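PDB 3RYS: adenosine deaminase 1 from Arthrobacter aurescens, which probably catalyses the zinc-dependent hydrolytic deamination of adenine to hypoxanthine, a step of purine salvage and nitrogen catabolism. Local coordinates for residues Q77-M82 and N119-A124; V95-I100 and S318-A323. All coordinates share one frame; numbering follows the deposited sequence.

Contact 1: residues Q77-M82 and N119-A124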
ATOM      1  N   GLN A  77       3.900  18.651 -11.259  1.00 15.96           N
ATOM      2  CA  GLN A  77       4.303  19.207  -9.973  1.00 15.56           C
ATOM      3  C   GLN A  77       3.401  18.685  -8.859  1.00 16.28           C
ATOM      4  O   GLN A  77       3.867  18.376  -7.760  1.00 15.56           O
ATOM      5  CB  GLN A  77       4.274  20.741 -10.023  1.00 16.94           C
ATOM      6  CG  GLN A  77       4.900  21.436  -8.814  1.00 18.62           C
ATOM      7  CD  GLN A  77       6.333  20.989  -8.551  1.00 30.81           C
ATOM      8  OE1 GLN A  77       7.052  20.587  -9.469  1.00 29.70           O
ATOM      9  NE2 GLN A  77       6.753  21.058  -7.289  1.00 26.43           N
ATOM     10  N   ASP A  78       2.109  18.580  -9.150  1.00 17.02           N
ATOM     11  CA  ASP A  78       1.139  18.063  -8.188  1.00 16.50           C
ATOM     12  C   ASP A  78       1.497  16.656  -7.706  1.00 16.26           C
ATOM     13  O   ASP A  78       1.457  16.372  -6.508  1.00 14.00           O
ATOM     14  CB  ASP A  78      -0.264  18.075  -8.794  1.00 16.70           C
ATOM     15  CG  ASP A  78      -0.765  19.480  -9.070  1.00 17.14           C
ATOM     16  OD1 ASP A  78      -0.307  20.416  -8.381  1.00 16.21           O
ATOM     17  OD2 ASP A  78      -1.615  19.648  -9.970  1.00 14.50           O
ATOM     18  N   PHE A  79       1.851  15.781  -8.643  1.00 14.78           N
ATOM     19  CA  PHE A  79       2.211  14.411  -8.303  1.00 14.85           C
ATOM     20  C   PHE A  79       3.523  14.346  -7.527  1.00 15.62           C
ATOM     21  O   PHE A  79       3.638  13.611  -6.546  1.00 13.96           O
ATOM     22  CB  PHE A  79       2.266  13.539  -9.561  1.00 14.18           C
ATOM     23  CG  PHE A  79       0.914  13.257 -10.154  1.00 15.02           C
ATOM     24  CD1 PHE A  79       0.125  12.222  -9.662  1.00 13.92           C
ATOM     25  CD2 PHE A  79       0.421  14.031 -11.191  1.00 13.58           C
ATOM     26  CE1 PHE A  79      -1.129  11.963 -10.199  1.00 11.12           C
ATOM     27  CE2 PHE A  79      -0.832  13.778 -11.733  1.00 13.43           C
ATOM     28  CZ  PHE A  79      -1.607  12.740 -11.237  1.00 11.79           C
ATOM     29  N   THR A  80       4.503  15.129  -7.968  1.00 14.92           N
ATOM     30  CA  THR A  80       5.788  15.219  -7.285  1.00 15.06           C
ATOM     31  C   THR A  80       5.615  15.667  -5.838  1.00 16.31           C
ATOM     32  O   THR A  80       6.102  15.017  -4.915  1.00 16.65           O
ATOM     33  CB  THR A  80       6.723  16.210  -7.995  1.00 16.87           C
ATOM     34  OG1 THR A  80       7.126  15.666  -9.258  1.00 19.25           O
ATOM     35  CG2 THR A  80       7.951  16.485  -7.148  1.00 15.07           C
ATOM     36  N   ASP A  81       4.924  16.788  -5.653  1.00 15.70           N
ATOM     37  CA  ASP A  81       4.630  17.309  -4.326  1.00 15.82           C
ATOM     38  C   ASP A  81       4.005  16.251  -3.420  1.00 15.20           C
ATOM     39  O   ASP A  81       4.411  16.094  -2.271  1.00 15.98           O
ATOM     40  CB  ASP A  81       3.705  18.524  -4.421  1.00 17.95           C
ATOM     41  CG  ASP A  81       4.431  19.775  -4.877  1.00 17.78           C
ATOM     42  OD1 ASP A  81       5.678  19.756  -4.922  1.00 18.60           O
ATOM     43  OD2 ASP A  81       3.755  20.781  -5.181  1.00 15.95           O
ATOM     44  N   MET A  82       3.018  15.526  -3.938  1.00 13.85           N
ATOM     45  CA  MET A  82       2.311  14.529  -3.139  1.00 14.45           C
ATOM     46  C   MET A  82       3.236  13.406  -2.712  1.00 15.30           C
ATOM     47  O   MET A  82       3.176  12.934  -1.573  1.00 13.62           O
ATOM     48  CB  MET A  82       1.132  13.946  -3.918  1.00 14.88           C
ATOM     49  CG  MET A  82       0.596  12.648  -3.342  1.00 11.66           C
ATOM     50  SD  MET A  82      -0.726  11.955  -4.353  1.00 12.90           S
ATOM     51  CE  MET A  82       0.159  11.602  -5.865  1.00 13.24           C
ATOM     52  N   ASN A 119       5.508  10.640 -14.661  1.00 17.33           N
ATOM     53  CA  ASN A 119       6.641  11.546 -14.488  1.00 22.06           C
ATOM     54  C   ASN A 119       6.629  12.254 -13.133  1.00 23.56           C
ATOM     55  O   ASN A 119       7.669  12.394 -12.490  1.00 18.69           O
ATOM     56  CB  ASN A 119       6.692  12.584 -15.613  1.00 21.06           C
ATOM     57  CG  ASN A 119       7.091  11.981 -16.950  1.00 27.33           C
ATOM     58  OD1 ASN A 119       7.465  10.809 -17.034  1.00 22.09           O
ATOM     59  ND2 ASN A 119       7.013  12.788 -18.005  1.00 29.33           N
ATOM     60  N   GLY A 120       5.448  12.699 -12.709  1.00 23.18           N
ATOM     61  CA  GLY A 120       5.312  13.407 -11.448  1.00 18.75           C
ATOM     62  C   GLY A 120       5.830  12.599 -10.275  1.00 17.50           C
ATOM     63  O   GLY A 120       6.614  13.089  -9.466  1.00 16.09           O
ATOM     64  N   VAL A 121       5.392  11.348 -10.190  1.00 19.17           N
ATOM     65  CA  VAL A 121       5.804  10.461  -9.110  1.00 15.95           C
ATOM     66  C   VAL A 121       7.268  10.060  -9.253  1.00 17.04           C
ATOM     67  O   VAL A 121       8.060  10.245  -8.333  1.00 17.66           O
ATOM     68  CB  VAL A 121       4.933   9.191  -9.065  1.00 14.05           C
ATOM     69  CG1 VAL A 121       5.431   8.242  -7.985  1.00 14.97           C
ATOM     70  CG2 VAL A 121       3.474   9.553  -8.834  1.00 12.67           C
ATOM     71  N   ALA A 122       7.617   9.515 -10.416  1.00 18.66           N
ATOM     72  CA  ALA A 122       8.968   9.027 -10.674  1.00 16.03           C
ATOM     73  C   ALA A 122      10.028  10.062 -10.320  1.00 18.30           C
ATOM     74  O   ALA A 122      11.042   9.739  -9.699  1.00 19.47           O
ATOM     75  CB  ALA A 122       9.109   8.604 -12.130  1.00 14.36           C
ATOM     76  N   ASN A 123       9.793  11.304 -10.729  1.00 18.19           N
ATOM     77  CA  ASN A 123      10.730  12.386 -10.457  1.00 19.75           C
ATOM     78  C   ASN A 123      10.970  12.557  -8.964  1.00 20.48           C
ATOM     79  O   ASN A 123      12.081  12.875  -8.538  1.00 23.13           O
ATOM     80  CB  ASN A 123      10.248  13.697 -11.084  1.00 23.22           C
ATOM     81  CG  ASN A 123      10.299  13.672 -12.610  1.00 29.63           C
ATOM     82  OD1 ASN A 123      11.008  12.856 -13.207  1.00 28.03           O
ATOM     83  ND2 ASN A 123       9.546  14.567 -13.247  1.00 28.96           N
ATOM     84  N   ALA A 124       9.926  12.337  -8.173  1.00 16.95           N
ATOM     85  CA  ALA A 124      10.063  12.367  -6.724  1.00 17.37           C
ATOM     86  C   ALA A 124      10.810  11.135  -6.223  1.00 16.02           C
ATOM     87  O   ALA A 124      11.579  11.217  -5.268  1.00 20.07           O
ATOM     88  CB  ALA A 124       8.705  12.478  -6.060  1.00 14.16           C
TER
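T80 reaches from one helix to the backbone of the other: its hydroxyl OG1 donates a hydrogen bond of 2.6 Å to G120 O. The donor lies in the carbonyl plane on a lone pair, with a C=O...OG1 angle of 124°. At chi1 -69° OG1 sits beside its own backbone N, while CG2, anti to that N, comes 4.2 Å from A124 CB. The methyl of A124 also lies 3.8 Å from T80 O. A124 N itself makes a weak bond to V121 O near the end of helix 114-125. G120 is where the helices come close, the axes of the two short segments approaching to 7.0 Å at an angle of 40°. F79 CB rests 3.6 Å from G120 CA, and the absence of a side chain at G120 probably permits this approach. Beyond CB the F79 ring leads away from the partner segment, though V121 CG2 still lies obliquely beside it. The ring continues into packing against L73, T116 and C117 and an edge-to-face contact with H107. These helices are neighbours on the outside of the TIM barrel, following strands 15-17 and 95-102, and F79 is about 14 Å from the bound adenine. The join is otherwise largely apolar. E76 O, one turn back in the same helix, is a weak second partner of T80 OG1, so that the buried hydroxyl is met by backbone carbonyls of both helices, which probably fixes its rotation.

Contact 2: residues V95-I100 and S318-A323; sequences VRHAEI and SFASDA
The methyl of A320 lies over one face of the H97 imidazole, its CB 3.8 Å from the ring centroid and 26° off the normal, in a CH-pi contact shifted toward the rim at NE2. S318 CB approaches the same ring obliquely, 3.9 Å from ND1. An alanine in place of H97 would remove the imidazole and would probably leave A320 CB without the surface it packs on, opening a gap between strand and loop. Two residues further on, E99 extends beyond CG to place its carboxylate beside F319. F319 N donates to OE2 at 2.5 Å, with an N-H...O angle of 160°, although the place of OE2 in the model is less sure. The other oxygen, OE1, lies 3.3 Å from F319 CD2; the side chains cross at about a right angle, with carboxylate and ring planes 25° apart. H97 and E99 belong to strand 95-102 of the TIM barrel and point into its interior, where the turn between helices 304-317 and 322-339 meets them; F319 spans onward to R195 and I197 of strand 195-200. R220 links the two partners, bridging to E99 OE1 and making a cation-pi contact with F319, and its charge would be expected to favour an ionised E99. Behind the turn, S318 OG bonds to I315 O at the end of the preceding helix. S321 occupies the N-cap of helix 322-339, its OG capping R324 N, and the R324 side chain in turn reaches R96 O.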
ATOM      1  N   VAL A  95      10.393   4.340   7.897  1.00 15.35           N
ATOM      2  CA  VAL A  95      10.363   3.673   6.595  1.00 14.82           C
ATOM      3  C   VAL A  95      11.712   3.804   5.881  1.00 14.46           C
ATOM      4  O   VAL A  95      12.142   4.905   5.530  1.00 13.71           O
ATOM      5  CB  VAL A  95       9.230   4.220   5.692  1.00 14.54           C
ATOM      6  CG1 VAL A  95       9.210   3.495   4.352  1.00 13.49           C
ATOM      7  CG2 VAL A  95       7.883   4.089   6.379  1.00 12.70           C
ATOM      8  N   ARG A  96      12.374   2.672   5.673  1.00 14.00           N
ATOM      9  CA  ARG A  96      13.702   2.648   5.069  1.00 15.50           C
ATOM     10  C   ARG A  96      13.606   2.313   3.586  1.00 14.80           C
ATOM     11  O   ARG A  96      14.488   2.650   2.792  1.00 14.45           O
ATOM     12  CB  ARG A  96      14.573   1.622   5.788  1.00 14.99           C
ATOM     13  CG  ARG A  96      14.860   1.989   7.224  1.00 15.60           C
ATOM     14  CD  ARG A  96      15.771   3.197   7.265  1.00 18.42           C
ATOM     15  NE  ARG A  96      17.084   2.869   6.725  1.00 25.83           N
ATOM     16  CZ  ARG A  96      17.832   3.702   6.012  1.00 27.09           C
ATOM     17  NH1 ARG A  96      17.392   4.925   5.748  1.00 28.41           N
ATOM     18  NH2 ARG A  96      19.017   3.310   5.558  1.00 22.17           N
ATOM     19  N   HIS A  97      12.512   1.653   3.227  1.00 14.83           N
ATOM     20  CA  HIS A  97      12.253   1.244   1.858  1.00 14.64           C
ATOM     21  C   HIS A  97      10.747   1.272   1.632  1.00 15.36           C
ATOM     22  O   HIS A  97       9.971   0.784   2.463  1.00 13.57           O
ATOM     23  CB  HIS A  97      12.800  -0.163   1.622  1.00 13.67           C
ATOM     24  CG  HIS A  97      12.597  -0.669   0.228  1.00 16.06           C
ATOM     25  ND1 HIS A  97      11.531  -1.468  -0.127  1.00 15.24           N
ATOM     26  CD2 HIS A  97      13.335  -0.506  -0.895  1.00 15.48           C
ATOM     27  CE1 HIS A  97      11.617  -1.767  -1.411  1.00 13.74           C
ATOM     28  NE2 HIS A  97      12.702  -1.195  -1.900  1.00 13.71           N
ATOM     29  N   ALA A  98      10.334   1.848   0.510  1.00 14.02           N
ATOM     30  CA  ALA A  98       8.918   2.014   0.224  1.00 12.72           C
ATOM     31  C   ALA A  98       8.587   1.532  -1.178  1.00 13.89           C
ATOM     32  O   ALA A  98       9.165   2.005  -2.157  1.00 14.26           O
ATOM     33  CB  ALA A  98       8.517   3.469   0.396  1.00 13.33           C
ATOM     34  N   GLU A  99       7.669   0.575  -1.273  1.00 11.79           N
ATOM     35  CA  GLU A  99       7.196   0.121  -2.574  1.00 12.96           C
ATOM     36  C   GLU A  99       5.787   0.654  -2.805  1.00 13.73           C
ATOM     37  O   GLU A  99       4.822   0.204  -2.188  1.00 13.73           O
ATOM     38  CB  GLU A  99       7.295  -1.401  -2.701  1.00 14.77           C
ATOM     39  CG  GLU A  99       8.745  -1.868  -2.797  1.00 16.41           C
ATOM     40  CD  GLU A  99       8.905  -3.375  -2.868  1.00 15.32           C
ATOM     41  OE1 GLU A  99       7.972  -4.060  -3.335  1.00 14.46           O
ATOM     42  OE2 GLU A  99       9.980  -3.865  -2.464  1.00 13.52           O
ATOM     43  N   ILE A 100       5.693   1.630  -3.699  1.00 14.24           N
ATOM     44  CA  ILE A 100       4.546   2.525  -3.756  1.00 11.62           C
ATOM     45  C   ILE A 100       3.595   2.236  -4.909  1.00 13.03           C
ATOM     46  O   ILE A 100       4.005   2.138  -6.066  1.00 14.79           O
ATOM     47  CB  ILE A 100       5.030   3.980  -3.851  1.00 12.91           C
ATOM     48  CG1 ILE A 100       5.905   4.311  -2.640  1.00 14.06           C
ATOM     49  CG2 ILE A 100       3.855   4.936  -3.951  1.00 12.20           C
ATOM     50  CD1 ILE A 100       6.853   5.469  -2.862  1.00 15.00           C
ATOM     51  N   SER A 318      10.156  -7.522   0.617  1.00 16.35           N
ATOM     52  CA  SER A 318      10.319  -6.470  -0.384  1.00 17.12           C
ATOM     53  C   SER A 318      11.000  -6.993  -1.651  1.00 15.76           C
ATOM     54  O   SER A 318      11.586  -8.079  -1.656  1.00 14.82           O
ATOM     55  CB  SER A 318      11.097  -5.281   0.192  1.00 14.48           C
ATOM     56  OG  SER A 318      12.444  -5.627   0.459  1.00 14.83           O
ATOM     57  N   PHE A 319      10.903  -6.213  -2.723  1.00 13.27           N
ATOM     58  CA  PHE A 319      11.569  -6.535  -3.978  1.00 15.38           C
ATOM     59  C   PHE A 319      12.858  -5.731  -4.098  1.00 17.57           C
ATOM     60  O   PHE A 319      13.332  -5.448  -5.196  1.00 15.70           O
ATOM     61  CB  PHE A 319      10.655  -6.253  -5.173  1.00 14.88           C
ATOM     62  CG  PHE A 319       9.384  -7.053  -5.169  1.00 17.74           C
ATOM     63  CD1 PHE A 319       9.383  -8.380  -4.767  1.00 21.15           C
ATOM     64  CD2 PHE A 319       8.188  -6.487  -5.582  1.00 19.55           C
ATOM     65  CE1 PHE A 319       8.209  -9.120  -4.765  1.00 17.41           C
ATOM     66  CE2 PHE A 319       7.014  -7.228  -5.586  1.00 16.26           C
ATOM     67  CZ  PHE A 319       7.029  -8.542  -5.176  1.00 15.27           C
ATOM     68  N   ALA A 320      13.416  -5.355  -2.952  1.00 19.84           N
ATOM     69  CA  ALA A 320      14.687  -4.649  -2.917  1.00 17.00           C
ATOM     70  C   ALA A 320      15.838  -5.631  -3.127  1.00 20.86           C
ATOM     71  O   ALA A 320      15.652  -6.850  -3.040  1.00 21.54           O
ATOM     72  CB  ALA A 320      14.844  -3.914  -1.599  1.00 15.90           C
ATOM     73  N   SER A 321      17.022  -5.097  -3.412  1.00 20.14           N
ATOM     74  CA  SER A 321      18.208  -5.920  -3.610  1.00 18.74           C
ATOM     75  C   SER A 321      18.579  -6.658  -2.326  1.00 21.54           C
ATOM     76  O   SER A 321      18.344  -6.164  -1.224  1.00 24.10           O
ATOM     77  CB  SER A 321      19.385  -5.052  -4.044  1.00 19.60           C
ATOM     78  OG  SER A 321      19.843  -4.249  -2.969  1.00 19.12           O
ATOM     79  N   ASP A 322      19.165  -7.839  -2.466  1.00 20.18           N
ATOM     80  CA  ASP A 322      19.589  -8.591  -1.295  1.00 23.44           C
ATOM     81  C   ASP A 322      20.556  -7.754  -0.457  1.00 23.58           C
ATOM     82  O   ASP A 322      20.629  -7.902   0.765  1.00 21.81           O
ATOM     83  CB  ASP A 322      20.221  -9.921  -1.710  1.00 21.73           C
ATOM     84  CG  ASP A 322      19.224 -10.855  -2.372  1.00 27.90           C
ATOM     85  OD1 ASP A 322      18.064 -10.914  -1.907  1.00 27.09           O
ATOM     86  OD2 ASP A 322      19.594 -11.526  -3.359  1.00 29.79           O
ATOM     87  N   ALA A 323      21.283  -6.866  -1.130  1.00 20.81           N
ATOM     88  CA  ALA A 323      22.215  -5.959  -0.467  1.00 21.43           C
ATOM     89  C   ALA A 323      21.464  -4.933   0.379  1.00 22.27           C
ATOM     90  O   ALA A 323      21.816  -4.681   1.533  1.00 20.76           O
ATOM     91  CB  ALA A 323      23.093  -5.257  -1.498  1.00 19.52           C
TER

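How the contacts relate
The segments interleave along the chain, in the order 77-82, 95-100, 119-124 and 318-323. Helix 76-92 runs almost directly into strand 95-102; after the short helix 104-108 the chain reaches helix 114-125, and helix 128-132 precedes strand 135-143. Contact 1 therefore joins two outer helices that flank strand 95-102 in sequence, whereas contact 2 lies on the inward side of that strand and brings in a turn from near the C-terminus. Their centres are 19 Å apart and their nearest atoms about 5 Å, without touching. Y86 of helix 76-92 packs against A98 and I100 on the strand's outer side, so one strand is enclosed by the helix layer outside and the C-terminal turn within.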